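Local coordinates for high affinity transport system protein p37 (Mycoplasma hyorhinis, PDB 3EKI) that binds thiamine diphosphate outside the cell membrane as the extracytoplasmic lipoprotein of a high-affinity transport system, at residues A[68-72]-A[373-378]. Numbering follows the deposited sequence.
Sequences VINTF and DTYGPL. With TPP (thiamine diphosphate), chain B.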
loop_
_atom_site.group_PDB
_atom_site.type_symbol
_atom_site.label_atom_id
_atom_site.label_comp_id
_atom_site.label_asym_id
_atom_site.label_seq_id
_atom_site.Cartn_x
_atom_site.Cartn_y
_atom_site.Cartn_z
ATOM N N VAL A 68 -13.646 5.387 -16.092
ATOM C CA VAL A 68 -12.212 5.607 -15.923
ATOM C C VAL A 68 -11.457 4.428 -16.554
ATOM O O VAL A 68 -10.486 4.636 -17.271
ATOM C CB VAL A 68 -11.790 5.728 -14.452
ATOM C CG1 VAL A 68 -10.282 5.595 -14.269
ATOM C CG2 VAL A 68 -12.224 7.059 -13.857
ATOM N N ILE A 69 -11.949 3.229 -16.273
ATOM C CA ILE A 69 -11.217 2.047 -16.741
ATOM C C ILE A 69 -11.295 1.909 -18.259
ATOM O O ILE A 69 -10.294 1.517 -18.871
ATOM C CB ILE A 69 -11.687 0.743 -16.078
ATOM C CG1 ILE A 69 -10.632 -0.368 -16.097
ATOM C CG2 ILE A 69 -12.985 0.239 -16.678
ATOM C CD1 ILE A 69 -9.309 -0.032 -15.445
ATOM N N ASN A 70 -12.437 2.258 -18.826
ATOM C CA ASN A 70 -12.556 2.227 -20.290
ATOM C C ASN A 70 -11.646 3.225 -20.968
ATOM O O ASN A 70 -11.014 2.958 -22.002
ATOM C CB ASN A 70 -14.036 2.429 -20.681
ATOM C CG ASN A 70 -14.793 1.157 -20.329
ATOM O OD1 ASN A 70 -14.192 0.081 -20.266
ATOM N ND2 ASN A 70 -16.097 1.277 -20.118
ATOM N N THR A 71 -11.500 4.440 -20.449
ATOM C CA THR A 71 -10.547 5.380 -21.015
ATOM C C THR A 71 -9.133 4.856 -20.925
ATOM O O THR A 71 -8.299 4.940 -21.818
ATOM C CB THR A 71 -10.586 6.732 -20.267
ATOM O OG1 THR A 71 -11.860 7.343 -20.496
ATOM C CG2 THR A 71 -9.507 7.654 -20.805
ATOM N N PHE A 72 -8.855 4.301 -19.726
ATOM C CA PHE A 72 -7.526 3.731 -19.535
ATOM C C PHE A 72 -7.266 2.619 -20.564
ATOM O O PHE A 72 -6.188 2.626 -21.142
ATOM C CB PHE A 72 -7.378 3.188 -18.120
ATOM C CG PHE A 72 -6.162 2.310 -17.860
ATOM C CD1 PHE A 72 -4.942 2.893 -17.629
ATOM C CD2 PHE A 72 -6.284 0.929 -17.855
ATOM C CE1 PHE A 72 -3.824 2.111 -17.374
ATOM C CE2 PHE A 72 -5.163 0.135 -17.603
ATOM C CZ PHE A 72 -3.953 0.743 -17.379
ATOM N N ASP A 373 -2.449 8.016 -17.955
ATOM C CA ASP A 373 -2.898 6.960 -17.064
ATOM C C ASP A 373 -4.007 7.464 -16.157
ATOM O O ASP A 373 -3.724 8.155 -15.179
ATOM C CB ASP A 373 -1.736 6.455 -16.203
ATOM C CG ASP A 373 -2.146 5.321 -15.289
ATOM O OD1 ASP A 373 -3.286 4.856 -15.355
ATOM O OD2 ASP A 373 -1.310 4.898 -14.457
ATOM N N THR A 374 -5.238 7.117 -16.502
ATOM C CA THR A 374 -6.389 7.555 -15.741
ATOM C C THR A 374 -6.689 6.613 -14.595
ATOM O O THR A 374 -7.546 6.892 -13.765
ATOM C CB THR A 374 -7.654 7.639 -16.639
ATOM O OG1 THR A 374 -7.728 6.480 -17.470
ATOM C CG2 THR A 374 -7.558 8.829 -17.574
ATOM N N TYR A 375 -6.016 5.470 -14.542
ATOM C CA TYR A 375 -6.338 4.456 -13.549
ATOM C C TYR A 375 -5.372 4.443 -12.357
ATOM O O TYR A 375 -5.825 4.532 -11.208
ATOM C CB TYR A 375 -6.348 3.064 -14.182
ATOM C CG TYR A 375 -6.521 1.893 -13.258
ATOM C CD1 TYR A 375 -7.648 1.702 -12.483
ATOM C CD2 TYR A 375 -5.510 0.935 -13.160
ATOM C CE1 TYR A 375 -7.802 0.624 -11.641
ATOM C CE2 TYR A 375 -5.657 -0.149 -12.316
ATOM C CZ TYR A 375 -6.794 -0.308 -11.559
ATOM O OH TYR A 375 -6.923 -1.386 -10.719
ATOM N N GLY A 376 -4.101 4.292 -12.638
ATOM C CA GLY A 376 -3.076 4.151 -11.616
ATOM C C GLY A 376 -3.153 5.158 -10.489
ATOM O O GLY A 376 -3.089 4.741 -9.325
ATOM N N PRO A 377 -3.236 6.438 -10.804
ATOM C CA PRO A 377 -3.185 7.438 -9.707
ATOM C C PRO A 377 -4.348 7.294 -8.747
ATOM O O PRO A 377 -4.233 7.726 -7.582
ATOM C CB PRO A 377 -3.189 8.774 -10.440
ATOM C CG PRO A 377 -2.656 8.428 -11.798
ATOM C CD PRO A 377 -3.330 7.122 -12.102
ATOM N N LEU A 378 -5.446 6.651 -9.115
ATOM C CA LEU A 378 -6.561 6.427 -8.199
ATOM C C LEU A 378 -6.241 5.402 -7.112
ATOM O O LEU A 378 -6.896 5.309 -6.076
ATOM C CB LEU A 378 -7.830 6.005 -8.952
ATOM C CG LEU A 378 -8.394 7.074 -9.887
ATOM C CD1 LEU A 378 -9.594 6.535 -10.641
ATOM C CD2 LEU A 378 -8.786 8.323 -9.106
HETATM N "N1'" TPP B . -3.127 6.337 -2.409
HETATM C "C2'" TPP B . -4.384 6.335 -2.918
HETATM C CM2 TPP B . -4.825 7.516 -3.789
HETATM N "N3'" TPP B . -5.222 5.312 -2.675
HETATM C "C4'" TPP B . -4.768 4.228 -1.991
HETATM N "N4'" TPP B . -5.591 3.187 -1.837
HETATM C "C5'" TPP B . -3.494 4.233 -1.406
HETATM C "C6'" TPP B . -2.690 5.341 -1.642
HETATM C "C7'" TPP B . -2.916 3.105 -0.538
HETATM N N3 TPP B . -2.200 2.038 -1.259
HETATM C C2 TPP B . -2.476 1.635 -2.499
HETATM S S1 TPP B . -1.359 0.371 -2.961
HETATM C C5 TPP B . -0.561 0.416 -1.408
HETATM C C4 TPP B . -1.250 1.305 -0.606
HETATM C CM4 TPP B . -0.697 1.764 0.761
HETATM C C6 TPP B . 0.570 -0.531 -0.990
HETATM C C7 TPP B . 0.015 -1.921 -0.668
HETATM O O7 TPP B . -0.856 -1.824 0.478
HETATM P PA TPP B . -2.010 -2.858 0.834
HETATM O O1A TPP B . -2.878 -2.251 1.872
HETATM O O2A TPP B . -2.727 -3.293 -0.413
HETATM O O3A TPP B . -1.321 -4.188 1.329
HETATM P PB TPP B . -0.868 -4.529 2.832
HETATM O O1B TPP B . 0.187 -3.564 3.279
HETATM O O2B TPP B . -0.312 -6.004 2.721
HETATM O O3B TPP B . -2.142 -4.582 3.778
#
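F72 and T374 bring the two backbones closest, their CA atoms 5.5 Å apart, where one turn of helix 64-85 lies against segment 373-378 of the loop that leads toward strand 383-386. V68 O already accepts the helical bond from F72 N; the hydroxyl of T374 gives it a second, weak one, with OG1 to O at 3.3 Å. That hydroxyl is turned to the helix by a chi1 of 44°, which sets OG1 between the backbone N and carbonyl carbon of T374, while CG2 of T374 meets CG2 of T71.

Deeper in, F72 and Y375 pack together. CB of Y375 sits over one face of the F72 ring, a CH-pi contact 4.0 Å from the centroid, and the two ring planes are inclined at 49°. The Y375 ring in turn takes CD1 of I69 over a face, 4.1 Å from its centroid. CG1 of V68 packs against the carbonyl O of T374 and meets CD1 of L378 tip to tip at 3.8 Å.

The loop is shaped by D373. A chi1 of -178° places the D373 carboxylate where OD1 accepts from N of Y375 and N of G376, each at 2.9 Å, both from the same face of the carboxylate plane; OD2 is hydrogen-bonded to Y384 OH. The bond from Y375 N closes an Asx turn, and that from G376 N extends it to an Asx motif; the carboxylate lies alongside the F72 ring, the planes oblique to each other. F48 of strand 45-51 and F364 and L367 of helix 354-369 also pack on F72, and Y375 packs on V50 of the same strand, so the helix and loop join a common apolar core. P377 and L378, at the end of segment 373-378, belong to the thiamine diphosphate pocket of this periplasmic-binding-protein-like fold.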